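Local coordinates for flagellar motor switch protein fliG (Aquifex aeolicus, PDB 3HJL) that probably forms part of the rotor-mounted switch complex at the base of the flagellar basal body, which sets the direction of flagellar rotation, at residues K96-G99 / I100-G104; S280-K284 / R285-L289. One frame throughout, in Å; residues are numbered along the deposited sequence.

Contact 1: K96-G99 / I100-G104; sequences KFRG and ILELG
Arg98 and Glu102, one turn apart on the alpha-helix 93-114, cross so that the carboxylate meets the aliphatic part of the arginine, an i to i+4 pairing that follows the helical ladder of backbone bonds. Glu102 OE2 lies 3.3 Å from Arg98 CG, with CD of the same arginine a little farther off. The charged ends do not close on each other: Arg98 NE stays 4.9 Å from Glu102 OE2, and the guanidinium and carboxylate planes are turned 51° apart. The pair is therefore a neighbourhood of opposite charges, whose attraction is probably modest, and not a salt bridge. The arginine chain sets this up, for CG stands anti to the backbone N (chi1 174°) and the later bend at chi3 (-67°) carries the guanidinium off from the carboxylate. The glutamate takes the other course, CG anti to its carbonyl carbon, which lays Glu102 CG against Arg98 O at 3.3 Å.

The same habit recurs round the helix. Ile100 rests its CG1 on Lys96 O at 3.2 Å, Leu101 sets CG near Phe97 O, and Leu103 brings CB, CG and CD1 alongside Gly99 O, so each branch lies over the carbonyl one turn back. Gly99 itself contributes backbone to this surface, and the carboxylate of Glu102 passes near its CA.

Beneath the side chains runs the ladder that spaces them. Ile100, Leu101, Glu102 and Leu103 each donate N-H to the carbonyl four residues earlier. The run belongs to the N-terminal domain of FliG, and its touching residues are mostly exposed. Leu101 N to Phe97 O is the shortest of the four bonds, at 2.8 Å.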
loop_
_atom_site.group_PDB
_atom_site.type_symbol
_atom_site.label_atom_id
_atom_site.label_comp_id
_atom_site.label_asym_id
_atom_site.label_seq_id
_atom_site.Cartn_x
_atom_site.Cartn_y
_atom_site.Cartn_z
ATOM N N LYS A 96 2.128 5.807 -26.007
ATOM C CA LYS A 96 1.735 4.453 -26.427
ATOM C C LYS A 96 2.264 3.398 -25.453
ATOM O O LYS A 96 1.566 2.453 -25.129
ATOM C CB LYS A 96 2.230 4.145 -27.837
ATOM C CG LYS A 96 1.588 4.997 -28.951
ATOM C CD LYS A 96 2.407 4.905 -30.249
ATOM C CE LYS A 96 1.612 5.352 -31.467
ATOM N NZ LYS A 96 2.467 5.363 -32.705
ATOM N N PHE A 97 3.496 3.572 -24.989
ATOM C CA PHE A 97 4.098 2.659 -24.007
ATOM C C PHE A 97 3.367 2.728 -22.658
ATOM O O PHE A 97 3.139 1.703 -22.027
ATOM C CB PHE A 97 5.579 2.996 -23.801
ATOM C CG PHE A 97 6.500 2.594 -24.956
ATOM C CD1 PHE A 97 7.862 2.486 -24.724
ATOM C CD2 PHE A 97 6.018 2.264 -26.237
ATOM C CE1 PHE A 97 8.740 2.117 -25.751
ATOM C CE2 PHE A 97 6.894 1.893 -27.257
ATOM C CZ PHE A 97 8.250 1.808 -27.010
ATOM N N ARG A 98 3.019 3.938 -22.220
ATOM C CA ARG A 98 2.263 4.135 -20.976
ATOM C C ARG A 98 0.951 3.363 -20.992
ATOM O O ARG A 98 0.658 2.630 -20.058
ATOM C CB ARG A 98 2.001 5.623 -20.737
ATOM C CG ARG A 98 1.098 5.926 -19.544
ATOM C CD ARG A 98 0.992 7.412 -19.262
ATOM N NE ARG A 98 2.263 7.985 -18.799
ATOM C CZ ARG A 98 3.091 8.756 -19.514
ATOM N NH1 ARG A 98 2.789 9.196 -20.744
ATOM N NH2 ARG A 98 4.229 9.158 -18.952
ATOM N N GLY A 99 0.174 3.533 -22.056
ATOM C CA GLY A 99 -1.073 2.793 -22.243
ATOM C C GLY A 99 -0.875 1.283 -22.238
ATOM O O GLY A 99 -1.678 0.540 -21.671
ATOM N N ILE A 100 0.194 0.835 -22.883
ATOM C CA ILE A 100 0.552 -0.577 -22.896
ATOM C C ILE A 100 0.866 -1.090 -21.479
ATOM O O ILE A 100 0.366 -2.143 -21.078
ATOM C CB ILE A 100 1.745 -0.843 -23.862
ATOM C CG1 ILE A 100 1.261 -0.760 -25.316
ATOM C CG2 ILE A 100 2.354 -2.205 -23.596
ATOM C CD1 ILE A 100 2.381 -0.649 -26.361
ATOM N N LEU A 101 1.636 -0.308 -20.719
ATOM C CA LEU A 101 2.014 -0.661 -19.344
ATOM C C LEU A 101 0.827 -0.678 -18.390
ATOM O O LEU A 101 0.777 -1.522 -17.500
ATOM C CB LEU A 101 3.103 0.284 -18.811
ATOM C CG LEU A 101 4.522 0.117 -19.411
ATOM C CD1 LEU A 101 5.413 1.288 -19.039
ATOM C CD2 LEU A 101 5.168 -1.183 -18.984
ATOM N N GLU A 102 -0.087 0.282 -18.554
ATOM C CA GLU A 102 -1.349 0.327 -17.817
ATOM C C GLU A 102 -2.185 -0.916 -18.086
ATOM O O GLU A 102 -2.729 -1.507 -17.162
ATOM C CB GLU A 102 -2.164 1.575 -18.207
ATOM C CG GLU A 102 -1.625 2.884 -17.627
ATOM C CD GLU A 102 -2.288 4.137 -18.224
ATOM O OE1 GLU A 102 -3.322 4.008 -18.935
ATOM O OE2 GLU A 102 -1.772 5.257 -17.970
ATOM N N LEU A 103 -2.335 -1.267 -19.364
ATOM C CA LEU A 103 -3.067 -2.473 -19.754
ATOM C C LEU A 103 -2.405 -3.731 -19.206
ATOM O O LEU A 103 -3.091 -4.650 -18.782
ATOM C CB LEU A 103 -3.217 -2.575 -21.282
ATOM C CG LEU A 103 -4.377 -1.773 -21.889
ATOM C CD1 LEU A 103 -4.141 -1.463 -23.363
ATOM C CD2 LEU A 103 -5.697 -2.513 -21.702
ATOM N N GLY A 104 -1.076 -3.771 -19.225
ATOM C CA GLY A 104 -0.331 -4.919 -18.712
ATOM C C GLY A 104 -0.492 -5.110 -17.211
ATOM O O GLY A 104 -0.533 -6.234 -16.739
#

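Contact 2: S280-K284 / R285-L289; sequences SNMSK and RAAKL
Two hydrogen bonds join Ser283 to the first turn that follows it. Its OG accepts from Ala286 N at 3.2 Å, somewhat bent with an N-H...O angle of 150°, and its carbonyl O accepts from Ala287 N at 2.8 Å, straighter at 163°. The hydroxyl turns forward to the first turn because OG sits between the backbone N and the carbonyl carbon (chi1 59°); there it also comes 3.1 Å from Ala286 CB. One residue on, Lys288 N donates to Lys284 O, which continues the backbone ladder.

This is an N-cap: Ser283 stands right before helix 284-296, in the loop that follows helix 272-279, and its side chain supplies an acceptor to an N-H in the first turn, where no preceding turn provides a carbonyl. With the hydroxyl gone, as in an alanine here, Ala286 N is likely to lose its side-chain acceptor and the helix start to fray.

Apolar contact is made by Met282 and two alanines. Its CB lies 4.2 Å from Ala286 CB and 4.1 Å from Ala287 CB, while SD comes alongside the backbone, 3.9 Å from Ala287 CA. The methionine chain runs extended beyond CG and also meets Leu255 and Leu263, so it bridges this helix start to helices 248-255 and 260-268.

The charged side chains of Lys284, Arg285 and Lys288 are exposed. The Arg285 guanidinium has Ser283 OG over one face, with NH1 3.7 Å away, a contact and not a bond. Lys284 and Lys288 lie one turn apart on the helix, and their like-charged ends, Lys284 NZ and Lys288 NZ, are 5.8 Å apart.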
loop_
_atom_site.group_PDB
_atom_site.type_symbol
_atom_site.label_atom_id
_atom_site.label_comp_id
_atom_site.label_asym_id
_atom_site.label_seq_id
_atom_site.Cartn_x
_atom_site.Cartn_y
_atom_site.Cartn_z
ATOM N N SER A 280 13.533 -10.740 49.611
ATOM C CA SER A 280 14.286 -11.701 50.430
ATOM C C SER A 280 15.799 -11.481 50.403
ATOM O O SER A 280 16.511 -12.065 51.214
ATOM C CB SER A 280 13.995 -13.131 49.982
ATOM O OG SER A 280 14.484 -13.352 48.674
ATOM N N ASN A 281 16.284 -10.689 49.445
ATOM C CA ASN A 281 17.709 -10.364 49.325
ATOM C C ASN A 281 18.088 -8.984 49.885
ATOM O O ASN A 281 19.262 -8.606 49.861
ATOM C CB ASN A 281 18.147 -10.515 47.865
ATOM C CG ASN A 281 18.281 -11.978 47.447
ATOM O OD1 ASN A 281 19.003 -12.745 48.077
ATOM N ND2 ASN A 281 17.587 -12.362 46.381
ATOM N N MET A 282 17.103 -8.247 50.401
ATOM C CA MET A 282 17.358 -6.991 51.120
ATOM C C MET A 282 17.483 -7.315 52.608
ATOM O O MET A 282 17.267 -8.457 53.026
ATOM C CB MET A 282 16.193 -6.009 50.939
ATOM C CG MET A 282 15.792 -5.725 49.507
ATOM S SD MET A 282 14.350 -4.656 49.443
ATOM C CE MET A 282 13.908 -4.783 47.711
ATOM N N SER A 283 17.816 -6.301 53.404
ATOM C CA SER A 283 17.829 -6.438 54.856
ATOM C C SER A 283 16.380 -6.375 55.353
ATOM O O SER A 283 15.480 -5.940 54.621
ATOM C CB SER A 283 18.659 -5.320 55.496
ATOM O OG SER A 283 18.141 -4.050 55.146
ATOM N N LYS A 284 16.169 -6.829 56.582
ATOM C CA LYS A 284 14.846 -6.842 57.220
ATOM C C LYS A 284 14.190 -5.455 57.208
ATOM O O LYS A 284 13.026 -5.316 56.838
ATOM C CB LYS A 284 14.982 -7.354 58.668
ATOM C CG LYS A 284 13.678 -7.464 59.464
ATOM C CD LYS A 284 13.941 -8.007 60.867
ATOM C CE LYS A 284 12.693 -7.961 61.743
ATOM N NZ LYS A 284 12.220 -6.565 61.989
ATOM N N ARG A 285 14.960 -4.445 57.603
ATOM C CA ARG A 285 14.485 -3.056 57.665
ATOM C C ARG A 285 14.297 -2.419 56.284
ATOM O O ARG A 285 13.335 -1.671 56.083
ATOM C CB ARG A 285 15.432 -2.199 58.526
ATOM C CG ARG A 285 16.798 -1.925 57.900
ATOM C CD ARG A 285 17.729 -1.277 58.873
ATOM N NE ARG A 285 18.985 -0.914 58.215
ATOM C CZ ARG A 285 19.992 -1.752 57.973
ATOM N NH1 ARG A 285 19.896 -3.060 58.229
ATOM N NH2 ARG A 285 21.086 -1.279 57.399
ATOM N N ALA A 286 15.213 -2.698 55.346
ATOM C CA ALA A 286 15.103 -2.171 53.971
ATOM C C ALA A 286 13.917 -2.794 53.260
ATOM O O ALA A 286 13.188 -2.095 52.566
ATOM C CB ALA A 286 16.396 -2.400 53.161
ATOM N N ALA A 287 13.717 -4.100 53.450
ATOM C CA ALA A 287 12.559 -4.805 52.881
ATOM C C ALA A 287 11.233 -4.307 53.477
ATOM O O ALA A 287 10.273 -4.065 52.743
ATOM C CB ALA A 287 12.703 -6.309 53.085
ATOM N N LYS A 288 11.196 -4.147 54.801
ATOM C CA LYS A 288 10.014 -3.635 55.494
ATOM C C LYS A 288 9.650 -2.226 55.013
ATOM O O LYS A 288 8.488 -1.961 54.702
ATOM C CB LYS A 288 10.241 -3.635 57.016
ATOM C CG LYS A 288 9.033 -3.161 57.853
ATOM C CD LYS A 288 9.381 -3.062 59.331
ATOM C CE LYS A 288 8.452 -2.107 60.067
ATOM N NZ LYS A 288 8.895 -1.885 61.472
ATOM N N LEU A 289 10.639 -1.330 54.972
ATOM C CA LEU A 289 10.427 0.044 54.484
ATOM C C LEU A 289 10.037 0.096 52.987
ATOM O O LEU A 289 9.289 0.984 52.568
ATOM C CB LEU A 289 11.681 0.909 54.753
ATOM C CG LEU A 289 11.683 2.383 54.308
ATOM C CD1 LEU A 289 10.514 3.159 54.905
ATOM C CD2 LEU A 289 12.993 3.054 54.686
#

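Contact 1 and contact 2 belong to different parts of an elongated chain that is mostly helical, without strands. Along the sequence contact 1, on helix 93-114, closes before contact 2 opens at the start of helix 284-296. Their centres are about 77 Å apart, on opposite sides of the chain's centre. They lie in the N-terminal and C-terminal domains, with the middle domain between them in sequence, and with about 66 Å between nearest atoms they do not touch. One lies within a long helix, the other caps the start of a helix; each is a local surface feature of its own region, away from the EHPQR motif.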